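Local coordinates for putative peptidyl-prolyl cis-trans isomerase Cbf2 (Campylobacter jejuni, PDB 3RFW), which is a SurA-like chaperone and virulence factor of a human pathogen that probably catalyses peptidyl-prolyl cis-trans isomerisation, at residues 87-92 with 229-234; 105-110 with 217-222. All coordinates share one frame; numbering follows the deposited sequence.

Interaction 1: residues 87-92 with 229-234; sequences NTIKID and FEEFKK
Ile89 and Glu231 meet because each extends a carbon branch across the gap: with chi1 at -40°, Ile89 places CG1 beside its own backbone N and CG2 opposite that N, while Glu231 carries CG anti to its backbone N (chi1 177°). The result is a close apolar touch, Ile89 CG2 lying 3.4 Å from Glu231 CG and 3.8 Å from Glu231 CB, with the two side chains running at a slant to each other. Glu231 then bends at chi2 (64°), and it is the aliphatic CB and CG, not the carboxylate oxygens, that make its contacts with the loop. Ile91 uses the same glutamate from further along the loop, its CD1 reaching 4.0 Å from Glu231 CB. Glu231 CB thus lies against a methyl of each isoleucine.

The other branch of Ile89 works on the next residue of the helix. Its CD1 comes within 3.9 Å of Phe232 CA, against the helix backbone, and CG1 stands 4.3 Å from Phe232 CD1, approaching the ring obliquely. Backbones are closest here too, with the CA atoms of Ile89 and Phe232 6.5 Å apart. Ile89 is buried; its side chain also touches Lys228 and Val235, and the Phe232 side chain also touches Ile85 and Leu86 of helix 63-86.

A loop between two helices is thus laid on the long helix 216-246 by van der Waals contact, consistent with the SurA-like fold, in which the helix following the isomerase domain packs back on the N-terminal part of the chain.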
ATOM      1  N   ASN A  87       0.249 -20.871 -23.152  1.00 50.71           N
ATOM      2  CA  ASN A  87       1.068 -20.650 -24.348  1.00 52.39           C
ATOM      3  C   ASN A  87       0.322 -20.862 -25.671  1.00 52.54           C
ATOM      4  O   ASN A  87       0.847 -20.529 -26.736  1.00 53.38           O
ATOM      5  CB  ASN A  87       2.327 -21.523 -24.335  1.00 53.13           C
ATOM      6  CG  ASN A  87       3.359 -21.054 -23.327  1.00 57.77           C
ATOM      7  OD1 ASN A  87       4.159 -21.855 -22.823  1.00 64.71           O
ATOM      8  ND2 ASN A  87       3.321 -19.769 -22.992  1.00 60.74           N
ATOM      9  N   THR A  88      -0.867 -21.460 -25.625  1.00 51.85           N
ATOM     10  CA  THR A  88      -1.668 -21.587 -26.847  1.00 49.98           C
ATOM     11  C   THR A  88      -2.618 -20.398 -27.083  1.00 50.20           C
ATOM     12  O   THR A  88      -3.476 -20.472 -27.958  1.00 49.71           O
ATOM     13  CB  THR A  88      -2.527 -22.860 -26.844  1.00 49.43           C
ATOM     14  OG1 THR A  88      -3.600 -22.701 -25.912  1.00 49.09           O
ATOM     15  CG2 THR A  88      -1.693 -24.110 -26.503  1.00 48.38           C
ATOM     16  N   ILE A  89      -2.576 -19.384 -26.217  1.00 49.92           N
ATOM     17  CA  ILE A  89      -3.547 -18.289 -26.293  1.00 49.53           C
ATOM     18  C   ILE A  89      -2.984 -17.118 -27.085  1.00 50.84           C
ATOM     19  O   ILE A  89      -1.924 -16.596 -26.763  1.00 51.10           O
ATOM     20  CB  ILE A  89      -4.027 -17.812 -24.911  1.00 49.25           C
ATOM     21  CG1 ILE A  89      -4.240 -18.999 -23.959  1.00 48.69           C
ATOM     22  CG2 ILE A  89      -5.309 -16.997 -25.049  1.00 46.40           C
ATOM     23  CD1 ILE A  89      -5.635 -19.660 -24.038  1.00 38.93           C
ATOM     24  N   LYS A  90      -3.657 -16.760 -28.172  1.00 52.81           N
ATOM     25  CA  LYS A  90      -3.282 -15.572 -28.948  1.00 53.07           C
ATOM     26  C   LYS A  90      -4.520 -14.794 -29.372  1.00 53.35           C
ATOM     27  O   LYS A  90      -5.482 -15.364 -29.890  1.00 53.38           O
ATOM     28  CB  LYS A  90      -2.436 -15.953 -30.168  1.00 53.84           C
ATOM     29  N   ILE A  91      -4.527 -13.503 -29.077  1.00 51.76           N
ATOM     30  CA  ILE A  91      -5.549 -12.628 -29.608  1.00 50.74           C
ATOM     31  C   ILE A  91      -4.980 -11.905 -30.830  1.00 51.57           C
ATOM     32  O   ILE A  91      -3.966 -11.201 -30.735  1.00 49.07           O
ATOM     33  CB  ILE A  91      -5.999 -11.600 -28.554  1.00 51.67           C
ATOM     34  CG1 ILE A  91      -6.080 -12.258 -27.160  1.00 49.13           C
ATOM     35  CG2 ILE A  91      -7.329 -10.966 -28.960  1.00 46.33           C
ATOM     36  CD1 ILE A  91      -7.038 -13.447 -27.073  1.00 39.64           C
ATOM     37  N   ASP A  92      -5.582 -12.148 -31.989  1.00 51.68           N
ATOM     38  CA  ASP A  92      -5.141 -11.471 -33.214  1.00 53.60           C
ATOM     39  C   ASP A  92      -5.561  -9.986 -33.240  1.00 50.59           C
ATOM     40  O   ASP A  92      -6.481  -9.575 -32.540  1.00 46.52           O
ATOM     41  CB  ASP A  92      -5.635 -12.210 -34.457  1.00 55.69           C
ATOM     42  CG  ASP A  92      -7.125 -12.434 -34.438  1.00 59.83           C
ATOM     43  OD1 ASP A  92      -7.839 -11.536 -33.950  1.00 68.13           O
ATOM     44  OD2 ASP A  92      -7.577 -13.532 -34.848  1.00 69.05           O
ATOM     45  N   PHE A 229      -6.636 -12.750 -21.072  1.00 42.71           N
ATOM     46  CA  PHE A 229      -6.879 -13.292 -19.769  1.00 43.84           C
ATOM     47  C   PHE A 229      -8.238 -13.948 -19.765  1.00 44.27           C
ATOM     48  O   PHE A 229      -8.372 -15.066 -19.294  1.00 40.25           O
ATOM     49  CB  PHE A 229      -6.787 -12.202 -18.691  1.00 45.09           C
ATOM     50  CG  PHE A 229      -7.293 -12.641 -17.333  1.00 49.71           C
ATOM     51  CD1 PHE A 229      -8.474 -12.130 -16.816  1.00 59.51           C
ATOM     52  CD2 PHE A 229      -6.591 -13.575 -16.580  1.00 59.38           C
ATOM     53  CE1 PHE A 229      -8.947 -12.533 -15.563  1.00 61.48           C
ATOM     54  CE2 PHE A 229      -7.051 -13.982 -15.328  1.00 60.99           C
ATOM     55  CZ  PHE A 229      -8.228 -13.455 -14.820  1.00 62.68           C
ATOM     56  N   GLU A 230      -9.237 -13.275 -20.343  1.00 44.81           N
ATOM     57  CA  GLU A 230     -10.578 -13.852 -20.445  1.00 44.92           C
ATOM     58  C   GLU A 230     -10.555 -15.148 -21.260  1.00 42.18           C
ATOM     59  O   GLU A 230     -11.277 -16.097 -20.960  1.00 41.52           O
ATOM     60  CB  GLU A 230     -11.544 -12.864 -21.102  1.00 47.35           C
ATOM     61  CG  GLU A 230     -11.767 -11.585 -20.308  1.00 56.35           C
ATOM     62  CD  GLU A 230     -12.644 -11.821 -19.083  1.00 69.42           C
ATOM     63  OE1 GLU A 230     -13.661 -12.550 -19.222  1.00 70.55           O
ATOM     64  OE2 GLU A 230     -12.283 -11.330 -17.981  1.00 70.60           O
ATOM     65  N   GLU A 231      -9.824 -15.121 -22.364  1.00 40.48           N
ATOM     66  CA  GLU A 231      -9.684 -16.286 -23.214  1.00 42.23           C
ATOM     67  C   GLU A 231      -8.984 -17.413 -22.445  1.00 41.99           C
ATOM     68  O   GLU A 231      -9.449 -18.541 -22.452  1.00 40.87           O
ATOM     69  CB  GLU A 231      -8.921 -15.926 -24.498  1.00 42.40           C
ATOM     70  CG  GLU A 231      -8.643 -17.105 -25.477  1.00 45.23           C
ATOM     71  CD  GLU A 231      -9.913 -17.747 -26.069  1.00 54.04           C
ATOM     72  OE1 GLU A 231     -11.023 -17.195 -25.868  1.00 53.59           O
ATOM     73  OE2 GLU A 231      -9.803 -18.856 -26.672  1.00 51.30           O
ATOM     74  N   PHE A 232      -7.925 -17.078 -21.716  1.00 39.78           N
ATOM     75  CA  PHE A 232      -7.223 -18.060 -20.889  1.00 40.01           C
ATOM     76  C   PHE A 232      -8.146 -18.755 -19.897  1.00 39.77           C
ATOM     77  O   PHE A 232      -8.153 -19.980 -19.803  1.00 36.47           O
ATOM     78  CB  PHE A 232      -6.058 -17.407 -20.140  1.00 39.53           C
ATOM     79  CG  PHE A 232      -5.305 -18.350 -19.246  1.00 43.62           C
ATOM     80  CD1 PHE A 232      -4.734 -19.507 -19.760  1.00 42.14           C
ATOM     81  CD2 PHE A 232      -5.108 -18.045 -17.903  1.00 45.03           C
ATOM     82  CE1 PHE A 232      -4.010 -20.367 -18.958  1.00 38.32           C
ATOM     83  CE2 PHE A 232      -4.393 -18.899 -17.088  1.00 49.89           C
ATOM     84  CZ  PHE A 232      -3.842 -20.076 -17.625  1.00 47.20           C
ATOM     85  N   LYS A 233      -8.989 -17.973 -19.237  1.00 38.79           N
ATOM     86  CA  LYS A 233      -9.924 -18.518 -18.281  1.00 43.18           C
ATOM     87  C   LYS A 233     -10.958 -19.425 -18.920  1.00 43.84           C
ATOM     88  O   LYS A 233     -11.394 -20.413 -18.318  1.00 45.13           O
ATOM     89  CB  LYS A 233     -10.645 -17.392 -17.547  1.00 44.46           C
ATOM     90  CG  LYS A 233      -9.837 -16.761 -16.431  1.00 49.14           C
ATOM     91  CD  LYS A 233     -10.631 -15.603 -15.778  1.00 57.32           C
ATOM     92  N   LYS A 234     -11.410 -19.039 -20.103  1.00 44.72           N
ATOM     93  CA  LYS A 234     -12.365 -19.840 -20.854  1.00 45.05           C
ATOM     94  C   LYS A 234     -11.748 -21.177 -21.251  1.00 42.60           C
ATOM     95  O   LYS A 234     -12.373 -22.217 -21.116  1.00 39.33           O
ATOM     96  CB  LYS A 234     -12.796 -19.100 -22.121  1.00 47.63           C
ATOM     97  CG  LYS A 234     -13.852 -19.826 -22.937  1.00 51.47           C
ATOM     98  CD  LYS A 234     -14.075 -19.106 -24.275  1.00 62.41           C
ATOM     99  CE  LYS A 234     -14.800 -19.992 -25.284  1.00 65.86           C
ATOM    100  NZ  LYS A 234     -15.182 -19.220 -26.502  1.00 70.27           N
TER

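Interaction 2: residues 105-110 with 217-222; sequences DKYVKP and DEVKQG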
ATOM      1  N   ASP A 105     -17.287   4.453 -27.193  1.00 48.18           N
ATOM      2  CA  ASP A 105     -17.928   5.546 -26.471  1.00 50.16           C
ATOM      3  C   ASP A 105     -17.773   5.432 -24.961  1.00 50.47           C
ATOM      4  O   ASP A 105     -18.168   6.342 -24.228  1.00 48.12           O
ATOM      5  CB  ASP A 105     -19.408   5.660 -26.853  1.00 50.59           C
ATOM      6  CG  ASP A 105     -19.612   6.164 -28.304  1.00 58.51           C
ATOM      7  OD1 ASP A 105     -18.844   7.070 -28.772  1.00 45.35           O
ATOM      8  OD2 ASP A 105     -20.523   5.614 -28.982  1.00 58.08           O
ATOM      9  N   LYS A 106     -17.177   4.331 -24.493  1.00 51.04           N
ATOM     10  CA  LYS A 106     -16.809   4.224 -23.066  1.00 51.65           C
ATOM     11  C   LYS A 106     -15.344   4.543 -22.808  1.00 50.46           C
ATOM     12  O   LYS A 106     -14.958   4.760 -21.663  1.00 51.85           O
ATOM     13  CB  LYS A 106     -17.144   2.832 -22.505  1.00 53.97           C
ATOM     14  CG  LYS A 106     -18.624   2.480 -22.555  1.00 58.96           C
ATOM     15  CD  LYS A 106     -18.831   0.979 -22.658  1.00 66.54           C
ATOM     16  CE  LYS A 106     -20.292   0.639 -22.909  1.00 68.34           C
ATOM     17  NZ  LYS A 106     -20.414  -0.527 -23.829  1.00 70.92           N
ATOM     18  N   TYR A 107     -14.524   4.528 -23.859  1.00 47.75           N
ATOM     19  CA  TYR A 107     -13.125   4.961 -23.769  1.00 48.12           C
ATOM     20  C   TYR A 107     -12.981   6.487 -23.908  1.00 49.34           C
ATOM     21  O   TYR A 107     -12.378   6.993 -24.862  1.00 48.19           O
ATOM     22  CB  TYR A 107     -12.265   4.234 -24.810  1.00 45.69           C
ATOM     23  CG  TYR A 107     -11.937   2.818 -24.396  1.00 50.58           C
ATOM     24  CD1 TYR A 107     -11.131   2.580 -23.289  1.00 52.91           C
ATOM     25  CD2 TYR A 107     -12.529   1.719 -25.031  1.00 51.08           C
ATOM     26  CE1 TYR A 107     -10.869   1.290 -22.848  1.00 54.53           C
ATOM     27  CE2 TYR A 107     -12.272   0.413 -24.599  1.00 54.05           C
ATOM     28  CZ  TYR A 107     -11.443   0.212 -23.494  1.00 55.70           C
ATOM     29  OH  TYR A 107     -11.182  -1.052 -23.012  1.00 51.30           O
ATOM     30  N   VAL A 108     -13.559   7.206 -22.955  1.00 49.29           N
ATOM     31  CA  VAL A 108     -13.566   8.654 -22.981  1.00 52.34           C
ATOM     32  C   VAL A 108     -13.113   9.206 -21.629  1.00 53.94           C
ATOM     33  O   VAL A 108     -13.382   8.607 -20.588  1.00 55.38           O
ATOM     34  CB  VAL A 108     -14.983   9.193 -23.285  1.00 51.09           C
ATOM     35  CG1 VAL A 108     -15.355   8.923 -24.706  1.00 51.63           C
ATOM     36  CG2 VAL A 108     -16.006   8.578 -22.356  1.00 52.96           C
ATOM     37  N   LYS A 109     -12.494  10.382 -21.635  1.00 55.65           N
ATOM     38  CA  LYS A 109     -12.326  11.166 -20.406  1.00 55.27           C
ATOM     39  C   LYS A 109     -13.492  12.125 -20.252  1.00 56.21           C
ATOM     40  O   LYS A 109     -13.815  12.868 -21.179  1.00 57.36           O
ATOM     41  CB  LYS A 109     -11.018  11.952 -20.447  1.00 55.80           C
ATOM     42  CG  LYS A 109      -9.842  11.137 -20.946  1.00 62.23           C
ATOM     43  CD  LYS A 109      -8.504  11.758 -20.550  1.00 70.76           C
ATOM     44  CE  LYS A 109      -7.341  10.964 -21.144  1.00 69.44           C
ATOM     45  NZ  LYS A 109      -7.394  10.937 -22.637  1.00 70.20           N
ATOM     46  N   PRO A 110     -14.147  12.104 -19.085  1.00 55.63           N
ATOM     47  CA  PRO A 110     -15.394  12.829 -18.912  1.00 55.25           C
ATOM     48  C   PRO A 110     -15.150  14.321 -18.789  1.00 54.60           C
ATOM     49  O   PRO A 110     -14.025  14.751 -18.539  1.00 56.75           O
ATOM     50  CB  PRO A 110     -15.938  12.269 -17.603  1.00 55.34           C
ATOM     51  CG  PRO A 110     -14.717  11.879 -16.848  1.00 58.55           C
ATOM     52  CD  PRO A 110     -13.789  11.327 -17.886  1.00 56.53           C
ATOM     53  N   ASP A 217      -4.522   3.500 -29.800  1.00 53.47           N
ATOM     54  CA  ASP A 217      -3.125   3.289 -29.425  1.00 56.68           C
ATOM     55  C   ASP A 217      -2.836   3.455 -27.931  1.00 54.60           C
ATOM     56  O   ASP A 217      -1.905   2.867 -27.404  1.00 55.89           O
ATOM     57  CB  ASP A 217      -2.189   4.158 -30.267  1.00 58.59           C
ATOM     58  CG  ASP A 217      -1.870   3.522 -31.614  1.00 64.47           C
ATOM     59  OD1 ASP A 217      -0.679   3.472 -31.986  1.00 72.25           O
ATOM     60  OD2 ASP A 217      -2.801   2.981 -32.252  1.00 71.54           O
ATOM     61  N   GLU A 218      -3.654   4.238 -27.252  1.00 53.96           N
ATOM     62  CA  GLU A 218      -3.462   4.462 -25.844  1.00 54.18           C
ATOM     63  C   GLU A 218      -3.885   3.229 -25.045  1.00 53.90           C
ATOM     64  O   GLU A 218      -3.298   2.923 -24.015  1.00 55.27           O
ATOM     65  CB  GLU A 218      -4.250   5.693 -25.395  1.00 54.28           C
ATOM     66  CG  GLU A 218      -4.009   6.942 -26.263  1.00 60.96           C
ATOM     67  CD  GLU A 218      -4.661   8.215 -25.683  1.00 68.35           C
ATOM     68  OE1 GLU A 218      -5.427   8.883 -26.427  1.00 64.05           O
ATOM     69  OE2 GLU A 218      -4.426   8.523 -24.481  1.00 66.97           O
ATOM     70  N   VAL A 219      -4.917   2.531 -25.509  1.00 50.98           N
ATOM     71  CA  VAL A 219      -5.548   1.497 -24.703  1.00 48.65           C
ATOM     72  C   VAL A 219      -5.371   0.078 -25.278  1.00 47.58           C
ATOM     73  O   VAL A 219      -5.892  -0.879 -24.719  1.00 45.41           O
ATOM     74  CB  VAL A 219      -7.050   1.784 -24.534  1.00 49.58           C
ATOM     75  CG1 VAL A 219      -7.707   0.643 -23.844  1.00 56.50           C
ATOM     76  CG2 VAL A 219      -7.269   3.040 -23.713  1.00 48.40           C
ATOM     77  N   LYS A 220      -4.705  -0.055 -26.422  1.00 46.39           N
ATOM     78  CA  LYS A 220      -4.769  -1.325 -27.159  1.00 48.96           C
ATOM     79  C   LYS A 220      -4.086  -2.485 -26.441  1.00 48.67           C
ATOM     80  O   LYS A 220      -4.583  -3.612 -26.479  1.00 48.06           O
ATOM     81  CB  LYS A 220      -4.277  -1.200 -28.609  1.00 47.51           C
ATOM     82  CG  LYS A 220      -2.792  -0.987 -28.740  1.00 53.72           C
ATOM     83  CD  LYS A 220      -2.374  -0.681 -30.179  1.00 59.42           C
ATOM     84  CE  LYS A 220      -1.272   0.391 -30.194  1.00 64.98           C
ATOM     85  NZ  LYS A 220      -0.069   0.000 -31.002  1.00 68.48           N
ATOM     86  N   GLN A 221      -2.982  -2.203 -25.752  1.00 48.86           N
ATOM     87  CA  GLN A 221      -2.267  -3.243 -25.010  1.00 49.53           C
ATOM     88  C   GLN A 221      -3.101  -3.732 -23.847  1.00 48.06           C
ATOM     89  O   GLN A 221      -3.304  -4.930 -23.697  1.00 48.44           O
ATOM     90  CB  GLN A 221      -0.901  -2.757 -24.516  1.00 51.74           C
ATOM     91  CG  GLN A 221       0.274  -3.143 -25.430  1.00 55.77           C
ATOM     92  CD  GLN A 221       0.378  -4.633 -25.711  1.00 57.96           C
ATOM     93  OE1 GLN A 221       0.087  -5.481 -24.856  1.00 63.75           O
ATOM     94  NE2 GLN A 221       0.824  -4.963 -26.912  1.00 61.28           N
ATOM     95  N   GLY A 222      -3.655  -2.792 -23.087  1.00 44.87           N
ATOM     96  CA  GLY A 222      -4.618  -3.100 -22.053  1.00 44.48           C
ATOM     97  C   GLY A 222      -5.793  -3.952 -22.517  1.00 44.56           C
ATOM     98  O   GLY A 222      -6.241  -4.836 -21.787  1.00 46.95           O
TER
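An inverse gamma turn centred on Tyr107 leads into strand 108-120, the first in sequence of the four strands in the sheet of the PpiC-type isomerase domain, and from this turn the tyrosine ring reaches the first turn of helix 216-246, where it meets Val219. With chi1 at -77°, the Tyr107 ring is carried on the side of its backbone N, and its CB already points toward the helix. Ring atoms CD1, CE1 and CZ do most of the touching: Tyr107 CE1 is 3.4 Å from Val219 CG1, and Tyr107 CD1 is 3.9 Å from Val219 CG2. The valine holds CG1 anti to its backbone N (chi1 174°), and both methyls are therefore presented to the ring, CG1 also lying 3.8 Å from Tyr107 CZ. The approach is oblique to the ring. Val219 sits just ahead of a kink, since the N atoms of Gln221 and Gly222 lack bonds to the preceding turn.

Close by, the Lys109 chain is extended as far as CE and turns at its last bond, which leaves NZ 4.2 Å from Glu218 OE2, beyond salt-bridge range. The other oxygen of that carboxylate, OE1, accepts a hydrogen bond from Lys215 N. By backbone bonds Lys109 pairs with Gly212 of strand 199-213, and Tyr107 with Ile214 just beyond its end; Ile214 touches both Val219 and Lys109.

Only 124 Å² is buried between the two segments, at the surface of the protein. By distance, the apolar Tyr107-Val219 touch supplies the close contact, while the more widely spaced lysine-glutamate pair can add a long-range attraction that solvent would probably weaken.

Both contacts are made on helix 216-246, interaction 2 near its start and interaction 1 about three turns on. Their centres are 21 Å apart and their nearest atoms about 8 Å, so they do not touch. In sequence, interaction 2 is nested within the loop closed by interaction 1, and helix 93-103 joins residues 87-92 to 105-110; Asp92, through OD1, caps Lys95 N at its beginning. Strands 108-120 and 199-213 are neighbours in the four-stranded sheet, and interaction 2 lies beside the start of the first and just past the end of the second, whereas interaction 1 places the same helix against the loop following helix 63-86.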